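Local coordinates for GH18329p (Drosophila melanogaster, PDB 5YGB), which binds the N-terminal region of Piwi through its extended Tudor domain and probably recruits Piwi proteins to the piRNA biogenesis machinery in the nuage, at residues A[55-61]-A[73-79]; A[47-52]-A[109-113]; A[150-154]-A[205-209]; A[145-149]-A[211-215]. The protein carries 1 engineered substitution. One frame throughout, in Å; residues are numbered along the deposited sequence. Where two conformers were deposited one is given.

Contact 1: A[55-61]-A[73-79]; sequences PYVGQIV and RAEIVDI
Four backbone hydrogen bonds join residues 55-61 to strand 73-79. Val61 and Ala74 form an antiparallel hydrogen-bonded pair, Val61 N reaching Ala74 O at 2.8 Å and Ala74 N returning a bond to Val61 O. Further along, Ile76 N donates to Gln59 O at 2.9 Å with an almost straight N-H...O angle of 170°, and Gly58 N donates to Ile76 O. Between these pairs Ile60 and Glu75 form the non-hydrogen-bonded pair, where Ile60 CA leans on Ala74 O in a CA-H...O contact of 3.3 Å.

Residues 60-61 and 73-79 belong to the antiparallel sheet of the Tudor core, in its hairpin 60-65/70-81; a type II turn, Tyr56 to Gln59, leads into the first strand. Within that turn the Gln59 side chain runs out straight, its OE1 accepting from Tyr56 N at 3.1 Å, while its CB sits over the centre of the Tyr56 ring.

Apolar packing centres on Ile76. With CG1 beside the backbone N (chi1 -61°), its CD1 is carried to Pro55 CB at 3.7 Å and also meets Val61 CG1. Ile79 CD1 lies against the Pro55 carbonyl. On the face that carries Ile60 and Glu75, Ile60 CD1 rests on Glu75 CB at 3.7 Å.

The Glu75 carboxylate is engaged beyond the hairpin by Ser180 OG and Ala181 N, and one water bridges Gly58 O to Glu75 OE2, the latter bond weak.

Contact 2: A[47-52]-A[109-113]; sequences RAKHVL and ICELR
His50 O accepts a hydrogen bond from Glu111 N at 2.8 Å, linking the loop after helix 44-48 to strand 109-111, an edge strand of the antiparallel Tudor sheet. The tight part lies along the strand before this bond. The Cys110 sulfur is lined by the aliphatic stem of Arg47, with SG 3.7 Å from Arg47 CB, while Arg47 NH1 turns to Tyr41 O. One residue earlier, Ile109 CG2 packs on Leu52 CD2 at 3.8 Å.

The His50 ring bridges this packing and the wet side. Its CG stands beside the backbone N (chi1 -55°), which places CE1 3.9 Å from Arg113 CG, and NE2 is hydrogen-bonded to Tyr40 OH. With an alanine in place of His50, Tyr40 OH would probably lose this partner and a gap would open beside the Arg113 stem.

The looser part is bridged by water. Water 2 lies in plane at the edge of the imidazole and joins His50 ND1 to Glu111 OE2, two atoms too far apart to bond directly. Water 4 accepts from Leu52 N and donates to Ile109 O, bridging the two backbones. Water 3 donates to Val51 O at 2.7 Å and to Glu111 OE1 at 2.8 Å.

Contact 3: A[150-154]-A[205-209]; sequences FEELT and IADLM
Two helices of the extended part of the Tudor domain, 144-154 and 205-211, face each other through a purely apolar contact. Their short segments run roughly antiparallel, at 138° between N-to-C directions, with axes 11.0 Å apart at closest approach, so that side chains rather than backbones fill the space between.

Leu153 points toward the opposing helix. Its CD1 methyl does most of the touching: it lies 3.9 Å from Met209 CG and 4.0 Å from Ile205 CG2, with Leu208 CB a little farther off. Leu153 and Ile205 run antiparallel alongside each other, and the far end of Ile205, CD1, continues to Thr154 CG2 at 4.1 Å.

One turn earlier on the same helix, the Phe150 ring, swung away from its own backbone N (chi1 -176°), brings CD1 within 3.8 Å of Met209 SD. The sulfur sits 5.1 Å from the ring centroid and approaches obliquely; this is a Met-aromatic contact in the conformer described, and to that extent doubtful, as Met209 was modelled in two. The Ile205 side chain crosses that of Phe150 at about a right angle, with CG2 4.0 Å from the same CD1.

One face of the Phe150 ring carries the Thr154 CG2 methyl. The threonine is fixed by its hydroxyl, which donates to Phe150 O at 2.8 Å; that carbonyl also accepts from Thr154 N, the two donors arriving from opposite faces of its plane. Phe18, Val12, Leu128 and Leu194 of the neighbouring sheet pack around Phe150, consistent with the staphylococcal-nuclease-like part of an extended Tudor domain, where helices pack on the strands of its beta-barrel.

Contact 4: A[145-149]-A[211-215]; sequences SSIAK and TQGFA
Lys149 lays its aliphatic chain over the Phe214 ring. CG stands above the ring centre, 3.8 Å from the centroid and 13° off the normal, a CH-pi contact, and CB and CD continue along the same face. The lysine chain bends at chi2 (61°), which carries it across the ring at about a right angle to the Phe214 side chain. Near CD1 of the ring lies Ser145 O, at 3.7 Å. Beside the ring Ser146 OG donates a 2.7 Å hydrogen bond to Phe214 O, tying helix 144-154 to the loop backbone.

At the far end of the lysine, NZ makes a weak hydrogen bond of 3.5 Å to Gln212 OE1. Were Phe214 replaced by an alanine, the methylenes of Lys149 would probably lose their aromatic platform and be free to turn.

What places these groups is the end of helix 205-211. Gly213, with positive phi, is the C-prime residue of a Schellman motif in which Phe214 N bonds to Met209 O and Gly213 N to Ile210 O; the reversal turns Phe214 toward the serine and lysine. Met209 packs against Phe214 from that helix. The contact thus rests on one short hydrogen bond between uncharged groups and dispersion over a ring face; the lysine amino group probably adds little here, its bond to Gln212 OE1 being weak.

Overall arrangement
Contacts 1 and 2 lie on one side of the chain's centre, contacts 3 and 4 on the other, with centres about 33 to 43 Å apart. Contacts 1 and 2, both partly buried, share the antiparallel Tudor sheet, where strands 60-65 and 109-111 are neighbours, and touch through Val61 and Ile109; contact 1 is nested within the loop closed by contact 2. Backbone pairing dominates contact 1, whereas contact 2, at the sheet edge, combines one direct backbone bond and apolar packing with three bridging waters. Contacts 3 and 4 both use helix 144-154, with centres 7 Å apart: the former is buried and apolar, the latter lies at the surface and mixes a hydroxyl bond with lysine-aromatic packing.

Contact 1: A[55-61]-A[73-79]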
loop_
_atom_site.group_PDB
_atom_site.type_symbol
_atom_site.label_atom_id
_atom_site.label_comp_id
_atom_site.label_asym_id
_atom_site.label_seq_id
_atom_site.Cartn_x
_atom_site.Cartn_y
_atom_site.Cartn_z
ATOM N N PRO A 55 -7.814 -20.872 5.570
ATOM C CA PRO A 55 -7.756 -19.622 4.812
ATOM C C PRO A 55 -7.601 -19.863 3.312
ATOM O O PRO A 55 -7.145 -20.923 2.876
ATOM C CB PRO A 55 -6.511 -18.923 5.382
ATOM C CG PRO A 55 -5.667 -20.035 5.914
ATOM C CD PRO A 55 -6.637 -21.059 6.434
ATOM N N TYR A 56 -7.976 -18.868 2.521
ATOM C CA TYR A 56 -7.918 -19.008 1.071
ATOM C C TYR A 56 -7.489 -17.710 0.407
ATOM O O TYR A 56 -7.726 -16.610 0.914
ATOM C CB TYR A 56 -9.279 -19.463 0.505
ATOM C CG TYR A 56 -10.440 -18.537 0.797
ATOM C CD1 TYR A 56 -10.835 -17.563 -0.125
ATOM C CD2 TYR A 56 -11.165 -18.648 1.976
ATOM C CE1 TYR A 56 -11.896 -16.712 0.141
ATOM C CE2 TYR A 56 -12.233 -17.806 2.240
ATOM C CZ TYR A 56 -12.589 -16.841 1.326
ATOM O OH TYR A 56 -13.660 -16.019 1.614
ATOM N N VAL A 57 -6.861 -17.853 -0.750
ATOM C CA VAL A 57 -6.459 -16.698 -1.535
ATOM C C VAL A 57 -7.685 -15.881 -1.938
ATOM O O VAL A 57 -8.667 -16.409 -2.488
ATOM C CB VAL A 57 -5.660 -17.142 -2.771
ATOM C CG1 VAL A 57 -5.409 -15.970 -3.701
ATOM C CG2 VAL A 57 -4.337 -17.783 -2.348
ATOM N N GLY A 58 -7.631 -14.590 -1.627
ATOM C CA GLY A 58 -8.726 -13.675 -1.891
ATOM C C GLY A 58 -9.467 -13.271 -0.627
ATOM O O GLY A 58 -10.198 -12.273 -0.625
ATOM N N GLN A 59 -9.287 -14.041 0.445
ATOM C CA GLN A 59 -9.953 -13.774 1.714
ATOM C C GLN A 59 -9.474 -12.454 2.309
ATOM O O GLN A 59 -8.285 -12.144 2.261
ATOM C CB GLN A 59 -9.691 -14.921 2.687
ATOM C CG GLN A 59 -10.558 -14.925 3.946
ATOM C CD GLN A 59 -10.219 -16.099 4.854
ATOM O OE1 GLN A 59 -9.352 -16.907 4.537
ATOM N NE2 GLN A 59 -10.892 -16.186 5.999
ATOM N N ILE A 60 -10.403 -11.682 2.862
ATOM C CA ILE A 60 -10.060 -10.456 3.572
ATOM C C ILE A 60 -10.065 -10.760 5.055
ATOM O O ILE A 60 -11.065 -11.238 5.606
ATOM C CB ILE A 60 -11.032 -9.321 3.251
ATOM C CG1 ILE A 60 -11.153 -9.111 1.737
ATOM C CG2 ILE A 60 -10.574 -8.036 3.894
ATOM C CD1 ILE A 60 -9.839 -8.818 1.024
ATOM N N VAL A 61 -8.942 -10.484 5.701
ATOM C CA VAL A 61 -8.711 -10.865 7.091
ATOM C C VAL A 61 -8.226 -9.673 7.914
ATOM O O VAL A 61 -8.009 -8.574 7.377
ATOM C CB VAL A 61 -7.677 -12.021 7.186
ATOM C CG1 VAL A 61 -8.176 -13.255 6.449
ATOM C CG2 VAL A 61 -6.331 -11.588 6.607
ATOM N N ARG A 73 -6.513 -4.393 8.045
ATOM C CA ARG A 73 -7.214 -5.184 7.036
ATOM C C ARG A 73 -6.229 -5.672 5.983
ATOM O O ARG A 73 -5.390 -4.913 5.489
ATOM C CB ARG A 73 -8.322 -4.360 6.366
ATOM C CG ARG A 73 -9.371 -3.815 7.348
ATOM C CD ARG A 73 -10.608 -3.277 6.656
ATOM N NE ARG A 73 -10.311 -2.129 5.802
ATOM C CZ ARG A 73 -11.235 -1.507 5.079
ATOM N NH1 ARG A 73 -12.498 -1.929 5.108
ATOM N NH2 ARG A 73 -10.901 -0.472 4.312
ATOM N N ALA A 74 -6.350 -6.939 5.611
ATOM C CA ALA A 74 -5.417 -7.516 4.664
ATOM C C ALA A 74 -6.097 -8.520 3.754
ATOM O O ALA A 74 -7.058 -9.185 4.147
ATOM C CB ALA A 74 -4.240 -8.165 5.402
ATOM N N GLU A 75 -5.586 -8.631 2.535
ATOM C CA GLU A 75 -6.042 -9.590 1.541
ATOM C C GLU A 75 -5.013 -10.710 1.415
ATOM O O GLU A 75 -3.818 -10.451 1.245
ATOM C CB GLU A 75 -6.252 -8.875 0.198
ATOM C CG GLU A 75 -6.567 -9.786 -0.974
ATOM C CD GLU A 75 -6.573 -9.053 -2.302
ATOM O OE1 GLU A 75 -6.379 -7.817 -2.328
ATOM O OE2 GLU A 75 -6.782 -9.723 -3.328
ATOM N N ILE A 76 -5.457 -11.956 1.510
ATOM C CA ILE A 76 -4.546 -13.071 1.275
ATOM C C ILE A 76 -4.249 -13.176 -0.220
ATOM O O ILE A 76 -5.160 -13.360 -1.045
ATOM C CB ILE A 76 -5.130 -14.391 1.802
ATOM C CG1 ILE A 76 -5.369 -14.299 3.315
ATOM C CG2 ILE A 76 -4.197 -15.576 1.453
ATOM C CD1 ILE A 76 -5.864 -15.593 3.950
ATOM N N VAL A 77 -2.982 -13.022 -0.590
ATOM C CA VAL A 77 -2.649 -13.127 -2.005
ATOM C C VAL A 77 -1.896 -14.412 -2.337
ATOM O O VAL A 77 -1.803 -14.776 -3.511
ATOM C CB VAL A 77 -1.858 -11.902 -2.496
ATOM C CG1 VAL A 77 -2.715 -10.641 -2.332
ATOM C CG2 VAL A 77 -0.562 -11.767 -1.755
ATOM N N ASP A 78 -1.390 -15.118 -1.326
ATOM C CA ASP A 78 -0.743 -16.409 -1.560
ATOM C C ASP A 78 -0.652 -17.157 -0.242
ATOM O O ASP A 78 -0.655 -16.550 0.835
ATOM C CB ASP A 78 0.654 -16.227 -2.193
ATOM C CG ASP A 78 1.075 -17.404 -3.072
ATOM O OD1 ASP A 78 0.371 -18.437 -3.111
ATOM O OD2 ASP A 78 2.129 -17.277 -3.737
ATOM N N ILE A 79 -0.589 -18.480 -0.336
ATOM C CA ILE A 79 -0.449 -19.361 0.813
ATOM C C ILE A 79 0.544 -20.449 0.440
ATOM O O ILE A 79 0.429 -21.053 -0.626
ATOM C CB ILE A 79 -1.792 -20.007 1.219
ATOM C CG1 ILE A 79 -2.854 -18.950 1.537
ATOM C CG2 ILE A 79 -1.598 -20.949 2.401
ATOM C CD1 ILE A 79 -4.219 -19.553 1.768
HETATM O O HOH W 1 -9.907 -10.410 -2.721
#

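Contact 2: A[47-52]-A[109-113]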
loop_
_atom_site.group_PDB
_atom_site.type_symbol
_atom_site.label_atom_id
_atom_site.label_comp_id
_atom_site.label_asym_id
_atom_site.label_seq_id
_atom_site.Cartn_x
_atom_site.Cartn_y
_atom_site.Cartn_z
ATOM N N ARG A 47 -10.288 -12.334 19.777
ATOM C CA ARG A 47 -9.664 -13.092 18.705
ATOM C C ARG A 47 -10.299 -14.469 18.591
ATOM O O ARG A 47 -10.430 -15.000 17.490
ATOM C CB ARG A 47 -8.154 -13.217 18.911
ATOM C CG ARG A 47 -7.411 -11.890 18.801
ATOM C CD ARG A 47 -5.896 -12.082 18.633
ATOM N NE ARG A 47 -5.279 -12.797 19.749
ATOM C CZ ARG A 47 -4.819 -12.220 20.854
ATOM N NH1 ARG A 47 -4.900 -10.909 21.020
ATOM N NH2 ARG A 47 -4.268 -12.965 21.812
ATOM N N ALA A 48 -10.712 -15.050 19.719
ATOM C CA ALA A 48 -11.335 -16.368 19.690
ATOM C C ALA A 48 -12.696 -16.373 18.987
ATOM O O ALA A 48 -13.123 -17.413 18.471
ATOM C CB ALA A 48 -11.468 -16.926 21.111
ATOM N N LYS A 49 -13.366 -15.222 18.949
ATOM C CA LYS A 49 -14.609 -15.078 18.184
ATOM C C LYS A 49 -14.368 -15.116 16.677
ATOM O O LYS A 49 -15.323 -15.228 15.899
ATOM C CB LYS A 49 -15.317 -13.763 18.532
ATOM C CG LYS A 49 -15.608 -13.592 20.029
ATOM C CD LYS A 49 -16.753 -12.610 20.326
ATOM C CE LYS A 49 -16.718 -11.404 19.432
ATOM N NZ LYS A 49 -17.536 -10.258 19.947
ATOM N N HIS A 50 -13.099 -15.013 16.268
ATOM C CA HIS A 50 -12.736 -14.842 14.863
ATOM C C HIS A 50 -11.553 -15.710 14.460
ATOM O O HIS A 50 -10.737 -15.315 13.618
ATOM C CB HIS A 50 -12.425 -13.362 14.589
ATOM C CG HIS A 50 -13.538 -12.437 14.978
ATOM N ND1 HIS A 50 -14.704 -12.349 14.273
ATOM C CD2 HIS A 50 -13.642 -11.566 16.024
ATOM C CE1 HIS A 50 -15.503 -11.459 14.863
ATOM N NE2 HIS A 50 -14.889 -10.979 15.897
ATOM N N VAL A 51 -11.450 -16.897 15.039
ATOM C CA VAL A 51 -10.295 -17.740 14.746
ATOM C C VAL A 51 -10.246 -18.085 13.250
ATOM O O VAL A 51 -11.266 -18.394 12.620
ATOM C CB VAL A 51 -10.295 -19.025 15.620
ATOM C CG1 VAL A 51 -11.496 -19.925 15.300
ATOM C CG2 VAL A 51 -8.975 -19.785 15.452
ATOM N N LEU A 52 -9.048 -17.970 12.684
ATOM C CA LEU A 52 -8.814 -18.286 11.276
ATOM C C LEU A 52 -8.788 -19.789 11.059
ATOM O O LEU A 52 -8.073 -20.496 11.761
ATOM C CB LEU A 52 -7.493 -17.674 10.811
ATOM C CG LEU A 52 -7.213 -17.739 9.313
ATOM C CD1 LEU A 52 -8.031 -16.676 8.573
ATOM C CD2 LEU A 52 -5.718 -17.598 9.061
ATOM N N ILE A 109 -3.123 -13.769 12.491
ATOM C CA ILE A 109 -4.242 -13.438 11.613
ATOM C C ILE A 109 -5.555 -13.882 12.256
ATOM O O ILE A 109 -5.595 -14.916 12.928
ATOM C CB ILE A 109 -4.074 -14.121 10.243
ATOM C CG1 ILE A 109 -2.750 -13.676 9.615
ATOM C CG2 ILE A 109 -5.246 -13.821 9.335
ATOM C CD1 ILE A 109 -2.343 -14.471 8.366
ATOM N N CYS A 110 -6.612 -13.093 12.077
ATOM C CA CYS A 110 -7.975 -13.467 12.466
ATOM C C CYS A 110 -8.932 -13.185 11.325
ATOM O O CYS A 110 -8.629 -12.396 10.430
ATOM C CB CYS A 110 -8.456 -12.690 13.699
ATOM S SG CYS A 110 -7.608 -13.044 15.223
ATOM N N GLU A 111 -10.108 -13.794 11.362
ATOM C CA GLU A 111 -11.179 -13.344 10.490
ATOM C C GLU A 111 -11.532 -11.890 10.803
ATOM O O GLU A 111 -11.400 -11.439 11.948
ATOM C CB GLU A 111 -12.409 -14.239 10.650
ATOM C CG GLU A 111 -12.162 -15.658 10.169
ATOM C CD GLU A 111 -13.363 -16.572 10.305
ATOM O OE1 GLU A 111 -13.392 -17.618 9.626
ATOM O OE2 GLU A 111 -14.270 -16.257 11.102
ATOM N N LEU A 112 -11.988 -11.161 9.794
ATOM C CA LEU A 112 -12.348 -9.755 9.959
ATOM C C LEU A 112 -13.811 -9.606 10.378
ATOM O O LEU A 112 -14.705 -10.096 9.673
ATOM C CB LEU A 112 -12.087 -8.997 8.653
ATOM C CG LEU A 112 -12.268 -7.483 8.724
ATOM C CD1 LEU A 112 -11.205 -6.859 9.609
ATOM C CD2 LEU A 112 -12.215 -6.881 7.318
ATOM N N ARG A 113 -14.055 -8.944 11.515
ATOM C CA ARG A 113 -15.416 -8.646 11.952
ATOM C C ARG A 113 -16.129 -7.913 10.825
ATOM O O ARG A 113 -15.584 -6.973 10.246
ATOM C CB ARG A 113 -15.403 -7.823 13.234
ATOM C CG ARG A 113 -16.700 -7.875 14.038
ATOM C CD ARG A 113 -16.571 -7.060 15.307
ATOM N NE ARG A 113 -16.699 -5.634 15.025
ATOM C CZ ARG A 113 -16.213 -4.663 15.796
ATOM N NH1 ARG A 113 -15.527 -4.954 16.892
ATOM N NH2 ARG A 113 -16.411 -3.396 15.460
HETATM O O HOH W 2 -15.519 -14.024 12.092
HETATM O O HOH W 3 -12.995 -19.930 11.235
HETATM O O HOH W 4 -6.896 -16.851 14.341
#

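Contact 3: A[150-154]-A[205-209]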
loop_
_atom_site.group_PDB
_atom_site.type_symbol
_atom_site.label_atom_id
_atom_site.label_comp_id
_atom_site.label_asym_id
_atom_site.label_seq_id
_atom_site.Cartn_x
_atom_site.Cartn_y
_atom_site.Cartn_z
ATOM N N PHE A 150 12.781 9.520 -3.803
ATOM C CA PHE A 150 11.327 9.556 -3.903
ATOM C C PHE A 150 10.671 9.345 -2.525
ATOM O O PHE A 150 9.688 10.008 -2.185
ATOM C CB PHE A 150 10.839 8.511 -4.916
ATOM C CG PHE A 150 9.361 8.546 -5.156
ATOM C CD1 PHE A 150 8.788 9.590 -5.870
ATOM C CD2 PHE A 150 8.540 7.550 -4.654
ATOM C CE1 PHE A 150 7.413 9.632 -6.101
ATOM C CE2 PHE A 150 7.158 7.590 -4.867
ATOM C CZ PHE A 150 6.595 8.634 -5.599
ATOM N N GLU A 151 11.207 8.427 -1.730
ATOM C CA GLU A 151 10.724 8.240 -0.365
ATOM C C GLU A 151 10.872 9.518 0.452
ATOM O O GLU A 151 9.981 9.865 1.228
ATOM C CB GLU A 151 11.472 7.090 0.312
ATOM C CG GLU A 151 11.096 5.728 -0.261
ATOM C CD GLU A 151 11.944 4.593 0.275
ATOM O OE1 GLU A 151 13.136 4.822 0.561
ATOM O OE2 GLU A 151 11.414 3.472 0.401
ATOM N N GLU A 152 11.993 10.214 0.277
ATOM C CA GLU A 152 12.240 11.475 0.975
ATOM C C GLU A 152 11.273 12.576 0.556
ATOM O O GLU A 152 10.708 13.273 1.407
ATOM C CB GLU A 152 13.677 11.946 0.725
ATOM C CG GLU A 152 14.756 11.067 1.340
ATOM C CD GLU A 152 16.160 11.555 1.012
ATOM O OE1 GLU A 152 16.790 10.997 0.085
ATOM O OE2 GLU A 152 16.633 12.500 1.679
ATOM N N LEU A 153 11.094 12.754 -0.749
ATOM C CA LEU A 153 10.235 13.823 -1.240
ATOM C C LEU A 153 8.770 13.590 -0.859
ATOM O O LEU A 153 8.018 14.537 -0.611
ATOM C CB LEU A 153 10.360 13.958 -2.755
ATOM C CG LEU A 153 11.727 14.439 -3.263
ATOM C CD1 LEU A 153 11.778 14.417 -4.789
ATOM C CD2 LEU A 153 12.045 15.831 -2.724
ATOM N N THR A 154 8.364 12.327 -0.802
ATOM C CA THR A 154 6.986 12.018 -0.430
ATOM C C THR A 154 6.808 11.860 1.075
ATOM O O THR A 154 5.677 11.837 1.553
ATOM C CB THR A 154 6.483 10.723 -1.107
ATOM O OG1 THR A 154 7.297 9.612 -0.712
ATOM C CG2 THR A 154 6.489 10.855 -2.625
ATOM N N ILE A 205 7.110 16.766 -8.157
ATOM C CA ILE A 205 8.115 15.810 -7.714
ATOM C C ILE A 205 8.838 15.152 -8.905
ATOM O O ILE A 205 10.041 14.932 -8.844
ATOM C CB ILE A 205 7.472 14.759 -6.770
ATOM C CG1 ILE A 205 7.213 15.423 -5.412
ATOM C CG2 ILE A 205 8.368 13.535 -6.603
ATOM C CD1 ILE A 205 6.600 14.522 -4.362
ATOM N N ALA A 206 8.125 14.884 -9.997
ATOM C CA ALA A 206 8.758 14.384 -11.218
ATOM C C ALA A 206 9.834 15.349 -11.707
ATOM O O ALA A 206 10.942 14.937 -12.065
ATOM C CB ALA A 206 7.723 14.166 -12.308
ATOM N N ASP A 207 9.513 16.640 -11.724
ATOM C CA ASP A 207 10.465 17.618 -12.231
ATOM C C ASP A 207 11.634 17.800 -11.269
ATOM O O ASP A 207 12.765 18.027 -11.716
ATOM C CB ASP A 207 9.767 18.948 -12.515
ATOM C CG ASP A 207 8.928 18.897 -13.785
ATOM O OD1 ASP A 207 9.209 18.037 -14.645
ATOM O OD2 ASP A 207 7.987 19.703 -13.921
ATOM N N LEU A 208 11.387 17.694 -9.968
ATOM C CA LEU A 208 12.481 17.707 -9.001
ATOM C C LEU A 208 13.419 16.514 -9.219
ATOM O O LEU A 208 14.642 16.671 -9.209
ATOM C CB LEU A 208 11.940 17.706 -7.575
ATOM C CG LEU A 208 11.296 19.008 -7.117
ATOM C CD1 LEU A 208 10.598 18.806 -5.780
ATOM C CD2 LEU A 208 12.343 20.114 -7.011
ATOM N N MET A 209 12.859 15.329 -9.434
ATOM C CA MET A 209 13.703 14.161 -9.641
ATOM C C MET A 209 14.507 14.254 -10.935
ATOM O O MET A 209 15.680 13.904 -10.945
ATOM C CB MET A 209 12.868 12.888 -9.621
ATOM C CG MET A 209 12.272 12.598 -8.253
ATOM S SD MET A 209 11.535 10.962 -8.141
ATOM C CE MET A 209 12.969 9.896 -8.331
#

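Contact 4: A[145-149]-A[211-215]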
loop_
_atom_site.group_PDB
_atom_site.type_symbol
_atom_site.label_atom_id
_atom_site.label_comp_id
_atom_site.label_asym_id
_atom_site.label_seq_id
_atom_site.Cartn_x
_atom_site.Cartn_y
_atom_site.Cartn_z
ATOM N N SER A 145 19.255 4.951 -4.973
ATOM C CA SER A 145 19.294 6.375 -4.653
ATOM C C SER A 145 18.054 7.104 -5.174
ATOM O O SER A 145 17.612 8.089 -4.582
ATOM C CB SER A 145 20.556 7.029 -5.222
ATOM O OG SER A 145 20.666 6.796 -6.615
ATOM N N SER A 146 17.499 6.624 -6.284
ATOM C CA SER A 146 16.285 7.226 -6.840
ATOM C C SER A 146 15.081 6.865 -5.984
ATOM O O SER A 146 14.212 7.705 -5.728
ATOM C CB SER A 146 16.048 6.774 -8.280
ATOM O OG SER A 146 17.024 7.321 -9.156
ATOM N N ILE A 147 15.017 5.609 -5.555
ATOM C CA ILE A 147 13.945 5.167 -4.678
ATOM C C ILE A 147 14.000 5.950 -3.372
ATOM O O ILE A 147 12.972 6.434 -2.898
ATOM C CB ILE A 147 14.031 3.652 -4.409
ATOM C CG1 ILE A 147 13.896 2.878 -5.722
ATOM C CG2 ILE A 147 12.956 3.226 -3.419
ATOM C CD1 ILE A 147 14.147 1.388 -5.593
ATOM N N ALA A 148 15.194 6.099 -2.809
ATOM C CA ALA A 148 15.368 6.854 -1.572
ATOM C C ALA A 148 14.943 8.313 -1.725
ATOM O O ALA A 148 14.266 8.863 -0.852
ATOM C CB ALA A 148 16.822 6.768 -1.102
ATOM N N LYS A 149 15.326 8.941 -2.831
ATOM C CA LYS A 149 14.950 10.329 -3.053
ATOM C C LYS A 149 13.428 10.462 -3.129
ATOM O O LYS A 149 12.858 11.399 -2.575
ATOM C CB LYS A 149 15.598 10.874 -4.329
ATOM C CG LYS A 149 15.267 12.329 -4.620
ATOM C CD LYS A 149 15.754 13.251 -3.517
ATOM C CE LYS A 149 15.512 14.712 -3.870
ATOM N NZ LYS A 149 16.165 15.645 -2.905
ATOM N N THR A 211 15.360 17.134 -12.684
ATOM C CA THR A 211 16.340 18.223 -12.674
ATOM C C THR A 211 17.498 17.956 -11.718
ATOM O O THR A 211 18.553 18.573 -11.846
ATOM C CB THR A 211 15.712 19.579 -12.294
ATOM O OG1 THR A 211 15.040 19.475 -11.030
ATOM C CG2 THR A 211 14.728 20.041 -13.361
ATOM N N GLN A 212 17.309 17.048 -10.766
ATOM C CA GLN A 212 18.362 16.746 -9.800
ATOM C C GLN A 212 19.055 15.404 -10.062
ATOM O O GLN A 212 19.853 14.941 -9.247
ATOM C CB GLN A 212 17.786 16.802 -8.381
ATOM C CG GLN A 212 17.318 18.209 -8.020
ATOM C CD GLN A 212 16.722 18.327 -6.630
ATOM O OE1 GLN A 212 16.984 17.510 -5.748
ATOM N NE2 GLN A 212 15.922 19.364 -6.427
ATOM N N GLY A 213 18.753 14.779 -11.202
ATOM C CA GLY A 213 19.515 13.634 -11.671
ATOM C C GLY A 213 19.067 12.269 -11.187
ATOM O O GLY A 213 19.808 11.288 -11.324
ATOM N N PHE A 214 17.852 12.187 -10.647
ATOM C CA PHE A 214 17.327 10.925 -10.116
ATOM C C PHE A 214 16.359 10.221 -11.066
ATOM O O PHE A 214 15.941 9.082 -10.820
ATOM C CB PHE A 214 16.626 11.170 -8.782
ATOM C CG PHE A 214 17.536 11.662 -7.708
ATOM C CD1 PHE A 214 18.328 10.779 -6.995
ATOM C CD2 PHE A 214 17.604 13.010 -7.412
ATOM C CE1 PHE A 214 19.168 11.241 -6.001
ATOM C CE2 PHE A 214 18.453 13.476 -6.419
ATOM C CZ PHE A 214 19.228 12.587 -5.713
ATOM N N ALA A 215 15.984 10.908 -12.136
ATOM C CA ALA A 215 15.098 10.336 -13.141
ATOM C C ALA A 215 15.351 10.988 -14.486
ATOM O O ALA A 215 15.985 12.038 -14.557
ATOM C CB ALA A 215 13.629 10.513 -12.735
#